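Local structure of BSU-2 beta-lactamase (Bacillus subtilis, 6W5E) at residues A83-E95 and L187-M200. The protein is a class D beta-lactamase that probably hydrolyses the amide bond of the beta-lactam ring, thereby inactivating penicillin-type antibiotics. Numbering follows the deposited sequence.
With EDO (1,2-ethanediol), chain F.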
loop_
_atom_site.group_PDB
_atom_site.type_symbol
_atom_site.label_atom_id
_atom_site.label_comp_id
_atom_site.label_asym_id
_atom_site.label_seq_id
_atom_site.Cartn_x
_atom_site.Cartn_y
_atom_site.Cartn_z
ATOM N N ALA A 83 0.670 -9.317 -4.480
ATOM C CA ALA A 83 1.383 -9.304 -5.754
ATOM C C ALA A 83 2.802 -9.844 -5.606
ATOM O O ALA A 83 3.255 -10.635 -6.441
ATOM C CB ALA A 83 1.408 -7.888 -6.327
ATOM N N LEU A 84 3.521 -9.430 -4.558
ATOM C CA LEU A 84 4.874 -9.938 -4.341
ATOM C C LEU A 84 4.877 -11.455 -4.190
ATOM O O LEU A 84 5.640 -12.157 -4.865
ATOM C CB LEU A 84 5.495 -9.276 -3.106
ATOM C CG LEU A 84 5.886 -7.803 -3.252
ATOM C CD1 LEU A 84 6.047 -7.171 -1.882
ATOM C CD2 LEU A 84 7.166 -7.666 -4.078
ATOM N N ILE A 85 4.027 -11.982 -3.302
ATOM C CA ILE A 85 3.974 -13.429 -3.101
ATOM C C ILE A 85 3.552 -14.123 -4.384
ATOM O O ILE A 85 4.147 -15.132 -4.791
ATOM C CB ILE A 85 3.022 -13.785 -1.946
ATOM C CG1 ILE A 85 3.516 -13.199 -0.625
ATOM C CG2 ILE A 85 2.852 -15.297 -1.847
ATOM C CD1 ILE A 85 2.446 -13.227 0.458
ATOM N N GLY A 86 2.512 -13.591 -5.036
ATOM C CA GLY A 86 1.960 -14.256 -6.204
ATOM C C GLY A 86 2.960 -14.366 -7.334
ATOM O O GLY A 86 3.057 -15.407 -7.985
ATOM N N LEU A 87 3.727 -13.298 -7.575
ATOM C CA LEU A 87 4.772 -13.367 -8.591
ATOM C C LEU A 87 5.890 -14.305 -8.159
ATOM O O LEU A 87 6.380 -15.106 -8.965
ATOM C CB LEU A 87 5.331 -11.967 -8.845
ATOM C CG LEU A 87 4.386 -11.018 -9.580
ATOM C CD1 LEU A 87 4.834 -9.560 -9.426
ATOM C CD2 LEU A 87 4.265 -11.415 -11.050
ATOM N N GLN A 88 6.292 -14.236 -6.885
ATOM C CA GLN A 88 7.415 -15.045 -6.415
ATOM C C GLN A 88 7.120 -16.533 -6.541
ATOM O O GLN A 88 7.995 -17.305 -6.952
ATOM C CB GLN A 88 7.751 -14.690 -4.968
ATOM C CG GLN A 88 9.002 -15.374 -4.431
ATOM C CD GLN A 88 10.271 -14.920 -5.134
ATOM O OE1 GLN A 88 10.374 -13.780 -5.586
ATOM N NE2 GLN A 88 11.256 -15.809 -5.210
ATOM N N VAL A 89 5.894 -16.956 -6.200
ATOM C CA VAL A 89 5.518 -18.370 -6.268
ATOM C C VAL A 89 4.967 -18.760 -7.627
ATOM O O VAL A 89 4.526 -19.908 -7.801
ATOM C CB VAL A 89 4.543 -18.801 -5.148
ATOM C CG1 VAL A 89 5.065 -18.383 -3.775
ATOM C CG2 VAL A 89 3.120 -18.267 -5.408
ATOM N N LYS A 90 4.969 -17.841 -8.592
ATOM C CA LYS A 90 4.517 -18.100 -9.959
ATOM C C LYS A 90 3.022 -18.421 -10.051
ATOM O O LYS A 90 2.581 -19.108 -10.978
ATOM C CB LYS A 90 5.380 -19.151 -10.668
ATOM C CG LYS A 90 6.867 -18.823 -10.610
ATOM C CD LYS A 90 7.695 -19.764 -11.467
ATOM N N ALA A 91 2.222 -17.924 -9.105
ATOM C CA ALA A 91 0.772 -17.998 -9.252
ATOM C C ALA A 91 0.264 -17.020 -10.304
ATOM O O ALA A 91 -0.841 -17.206 -10.826
ATOM C CB ALA A 91 0.074 -17.748 -7.911
ATOM N N VAL A 92 1.036 -15.976 -10.599
ATOM C CA VAL A 92 0.806 -15.075 -11.718
ATOM C C VAL A 92 2.136 -14.880 -12.426
ATOM O O VAL A 92 3.202 -14.957 -11.809
ATOM C CB VAL A 92 0.201 -13.714 -11.294
ATOM C CG1 VAL A 92 -1.288 -13.851 -11.007
ATOM C CG2 VAL A 92 0.932 -13.140 -10.085
ATOM N N ARG A 93 2.063 -14.584 -13.728
ATOM C CA ARG A 93 3.256 -14.557 -14.572
ATOM C C ARG A 93 3.990 -13.222 -14.489
ATOM O O ARG A 93 5.223 -13.193 -14.408
ATOM C CB ARG A 93 2.852 -14.861 -16.017
ATOM C CG ARG A 93 3.999 -15.046 -17.002
ATOM C CD ARG A 93 3.515 -14.823 -18.437
ATOM N NE ARG A 93 2.824 -13.543 -18.542
ATOM C CZ ARG A 93 1.541 -13.396 -18.856
ATOM N NH1 ARG A 93 0.787 -14.457 -19.122
ATOM N NH2 ARG A 93 1.013 -12.184 -18.896
ATOM N N ASP A 94 3.260 -12.114 -14.521
ATOM C CA ASP A 94 3.830 -10.766 -14.555
ATOM C C ASP A 94 2.677 -9.783 -14.372
ATOM O O ASP A 94 1.544 -10.186 -14.075
ATOM C CB ASP A 94 4.657 -10.514 -15.829
ATOM C CG ASP A 94 3.855 -10.712 -17.118
ATOM O OD1 ASP A 94 2.623 -10.500 -17.128
ATOM O OD2 ASP A 94 4.476 -11.069 -18.147
ATOM N N GLU A 95 2.964 -8.492 -14.559
ATOM C CA GLU A 95 1.968 -7.449 -14.343
ATOM C C GLU A 95 0.828 -7.511 -15.354
ATOM O O GLU A 95 -0.200 -6.848 -15.153
ATOM C CB GLU A 95 2.637 -6.062 -14.347
ATOM C CG GLU A 95 3.222 -5.632 -15.696
ATOM C CD GLU A 95 4.696 -6.001 -15.872
ATOM O OE1 GLU A 95 5.049 -7.183 -15.660
ATOM O OE2 GLU A 95 5.505 -5.121 -16.251
ATOM N N LEU A 187 13.859 -7.516 0.853
ATOM C CA LEU A 187 12.875 -8.539 1.130
ATOM C C LEU A 187 13.281 -9.792 0.372
ATOM O O LEU A 187 14.035 -9.720 -0.607
ATOM C CB LEU A 187 11.483 -8.081 0.677
ATOM C CG LEU A 187 10.805 -6.991 1.512
ATOM C CD1 LEU A 187 9.559 -6.519 0.787
ATOM C CD2 LEU A 187 10.456 -7.514 2.906
ATOM N N PRO A 188 12.820 -10.960 0.809
ATOM C CA PRO A 188 13.200 -12.231 0.165
ATOM C C PRO A 188 12.391 -12.526 -1.093
ATOM O O PRO A 188 11.736 -13.563 -1.215
ATOM C CB PRO A 188 12.940 -13.249 1.283
ATOM C CG PRO A 188 11.845 -12.649 2.073
ATOM C CD PRO A 188 12.108 -11.176 2.080
ATOM N N PHE A 189 12.420 -11.592 -2.036
ATOM C CA PHE A 189 11.829 -11.777 -3.350
ATOM C C PHE A 189 12.908 -11.579 -4.401
ATOM O O PHE A 189 13.881 -10.854 -4.174
ATOM C CB PHE A 189 10.691 -10.770 -3.584
ATOM C CG PHE A 189 9.558 -10.930 -2.627
ATOM C CD1 PHE A 189 8.704 -12.021 -2.731
ATOM C CD2 PHE A 189 9.350 -10.014 -1.611
ATOM C CE1 PHE A 189 7.663 -12.190 -1.842
ATOM C CE2 PHE A 189 8.315 -10.184 -0.712
ATOM C CZ PHE A 189 7.461 -11.269 -0.831
ATOM N N ASP A 190 12.734 -12.221 -5.556
ATOM C CA ASP A 190 13.637 -11.962 -6.668
ATOM C C ASP A 190 13.620 -10.481 -7.009
ATOM O O ASP A 190 12.590 -9.810 -6.900
ATOM C CB ASP A 190 13.234 -12.767 -7.902
ATOM C CG ASP A 190 13.235 -14.265 -7.654
ATOM O OD1 ASP A 190 13.805 -14.710 -6.638
ATOM O OD2 ASP A 190 12.671 -14.999 -8.488
ATOM N N LYS A 191 14.780 -9.961 -7.396
ATOM C CA LYS A 191 14.854 -8.560 -7.802
ATOM C C LYS A 191 13.819 -8.188 -8.857
ATOM O O LYS A 191 13.126 -7.179 -8.669
ATOM C CB LYS A 191 16.294 -8.189 -8.190
ATOM C CG LYS A 191 17.197 -7.954 -6.992
ATOM C CD LYS A 191 17.526 -6.472 -6.849
ATOM C CE LYS A 191 17.991 -6.127 -5.443
ATOM N NZ LYS A 191 18.203 -4.661 -5.304
ATOM N N PRO A 192 13.644 -8.934 -9.955
ATOM C CA PRO A 192 12.612 -8.532 -10.928
ATOM C C PRO A 192 11.211 -8.510 -10.350
ATOM O O PRO A 192 10.388 -7.698 -10.787
ATOM C CB PRO A 192 12.748 -9.567 -12.051
ATOM C CG PRO A 192 14.122 -10.114 -11.911
ATOM C CD PRO A 192 14.474 -10.047 -10.460
ATOM N N VAL A 193 10.918 -9.375 -9.376
ATOM C CA VAL A 193 9.603 -9.364 -8.736
ATOM C C VAL A 193 9.360 -8.029 -8.041
ATOM O O VAL A 193 8.296 -7.417 -8.188
ATOM C CB VAL A 193 9.471 -10.548 -7.761
ATOM C CG1 VAL A 193 8.240 -10.378 -6.857
ATOM C CG2 VAL A 193 9.416 -11.857 -8.542
ATOM N N MET A 194 10.346 -7.557 -7.276
ATOM C CA MET A 194 10.190 -6.273 -6.600
ATOM C C MET A 194 10.122 -5.119 -7.591
ATOM O O MET A 194 9.343 -4.181 -7.397
ATOM C CB MET A 194 11.298 -6.082 -5.577
ATOM C CG MET A 194 11.131 -7.040 -4.418
ATOM S SD MET A 194 12.324 -6.837 -3.087
ATOM C CE MET A 194 13.784 -7.566 -3.820
ATOM N N LYS A 195 10.913 -5.175 -8.669
ATOM C CA LYS A 195 10.831 -4.144 -9.702
ATOM C C LYS A 195 9.443 -4.100 -10.336
ATOM O O LYS A 195 8.897 -3.019 -10.566
ATOM C CB LYS A 195 11.895 -4.385 -10.782
ATOM C CG LYS A 195 13.327 -4.273 -10.309
ATOM C CD LYS A 195 13.627 -2.893 -9.737
ATOM C CE LYS A 195 15.123 -2.710 -9.493
ATOM N NZ LYS A 195 15.407 -1.521 -8.641
ATOM N N ILE A 196 8.866 -5.263 -10.652
ATOM C CA ILE A 196 7.523 -5.302 -11.233
ATOM C C ILE A 196 6.498 -4.701 -10.276
ATOM O O ILE A 196 5.649 -3.898 -10.678
ATOM C CB ILE A 196 7.154 -6.741 -11.640
ATOM C CG1 ILE A 196 8.015 -7.197 -12.819
ATOM C CG2 ILE A 196 5.676 -6.861 -11.990
ATOM C CD1 ILE A 196 8.069 -8.701 -12.999
ATOM N N VAL A 197 6.547 -5.083 -8.995
ATOM C CA VAL A 197 5.546 -4.569 -8.059
ATOM C C VAL A 197 5.688 -3.059 -7.890
ATOM O O VAL A 197 4.692 -2.327 -7.868
ATOM C CB VAL A 197 5.589 -5.330 -6.721
ATOM C CG1 VAL A 197 4.692 -4.647 -5.682
ATOM C CG2 VAL A 197 5.148 -6.761 -6.944
ATOM N N LYS A 198 6.928 -2.564 -7.789
ATOM C CA LYS A 198 7.132 -1.118 -7.750
ATOM C C LYS A 198 6.524 -0.442 -8.972
ATOM O O LYS A 198 5.828 0.571 -8.848
ATOM C CB LYS A 198 8.622 -0.790 -7.647
ATOM C CG LYS A 198 9.219 -1.007 -6.272
ATOM C CD LYS A 198 10.699 -0.630 -6.269
ATOM C CE LYS A 198 11.298 -0.656 -4.867
ATOM N NZ LYS A 198 12.726 -0.230 -4.882
ATOM N N ARG A 199 6.765 -0.992 -10.168
ATOM C CA ARG A 199 6.196 -0.392 -11.369
ATOM C C ARG A 199 4.674 -0.370 -11.303
ATOM O O ARG A 199 4.045 0.626 -11.680
ATOM C CB ARG A 199 6.675 -1.127 -12.622
ATOM C CG ARG A 199 8.124 -0.816 -12.974
ATOM C CD ARG A 199 8.417 -1.017 -14.453
ATOM N NE ARG A 199 8.004 -2.338 -14.909
ATOM C CZ ARG A 199 8.794 -3.407 -14.928
ATOM N NH1 ARG A 199 10.049 -3.322 -14.497
ATOM N NH2 ARG A 199 8.318 -4.568 -15.361
ATOM N N MET A 200 4.064 -1.443 -10.788
ATOM C CA MET A 200 2.611 -1.477 -10.686
ATOM C C MET A 200 2.076 -0.446 -9.706
ATOM O O MET A 200 0.906 -0.075 -9.806
ATOM C CB MET A 200 2.120 -2.867 -10.263
ATOM C CG MET A 200 2.402 -3.955 -11.290
ATOM S SD MET A 200 1.612 -5.534 -10.916
ATOM C CE MET A 200 2.483 -6.076 -9.476
HETATM C C1 EDO F . 13.047 2.972 -4.056
HETATM O O1 EDO F . 12.498 2.612 -5.329
HETATM C C2 EDO F . 12.001 3.724 -3.243
HETATM O O2 EDO F . 11.542 4.857 -3.989
HETATM O O HOH W 1 5.387 -2.396 -16.157
#
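L87 is the knob of this helix pair: its side chain sits in the hole bounded by V193, I196, V197 and M200, with CD1 3.8 Å from CG2 of I196 and equally far from CG2 of V197. The axes of helices 83-88 and 191-200 approach to 9.5 Å and run at 139°. One turn earlier, L84 covers one face of the F189 ring with CB, a CH-pi contact 3.8 Å from the centroid, while its CD2 lies against V193, M194 and, nearest, CG2 of V197 at 3.6 Å.

Q88 bounds the ring at its edge through CB and, bent at chi2 (66°), turns its amide onto the start of helix 191-200. OE1 accepts from N of the N-cap residue D190 at 2.8 Å, and NE2 donates to D190 OD1 from above the carboxylate plane. These two bonds fix the amide's rotation.

At the C-terminal end of helix 191-200, E95 of the loop after helix 83-88 lays CB against SD of M200 (3.6 Å), and its OE2 receives a nearly straight (170°) salt-bridging bond from NH2 of R199.

Helix 81-88 begins just after K79, carboxylated here and, as in class D relatives, probably the general base. W144 of helix 138-147 lies nearly parallel to the F189 ring, and F178 of helix 172-184 touches L84. Helix 191-200 leads into strand 202-205, an outermost strand of the antiparallel sheet that, beside a helical region, marks the penicillin-binding transpeptidase/beta-lactamase fold.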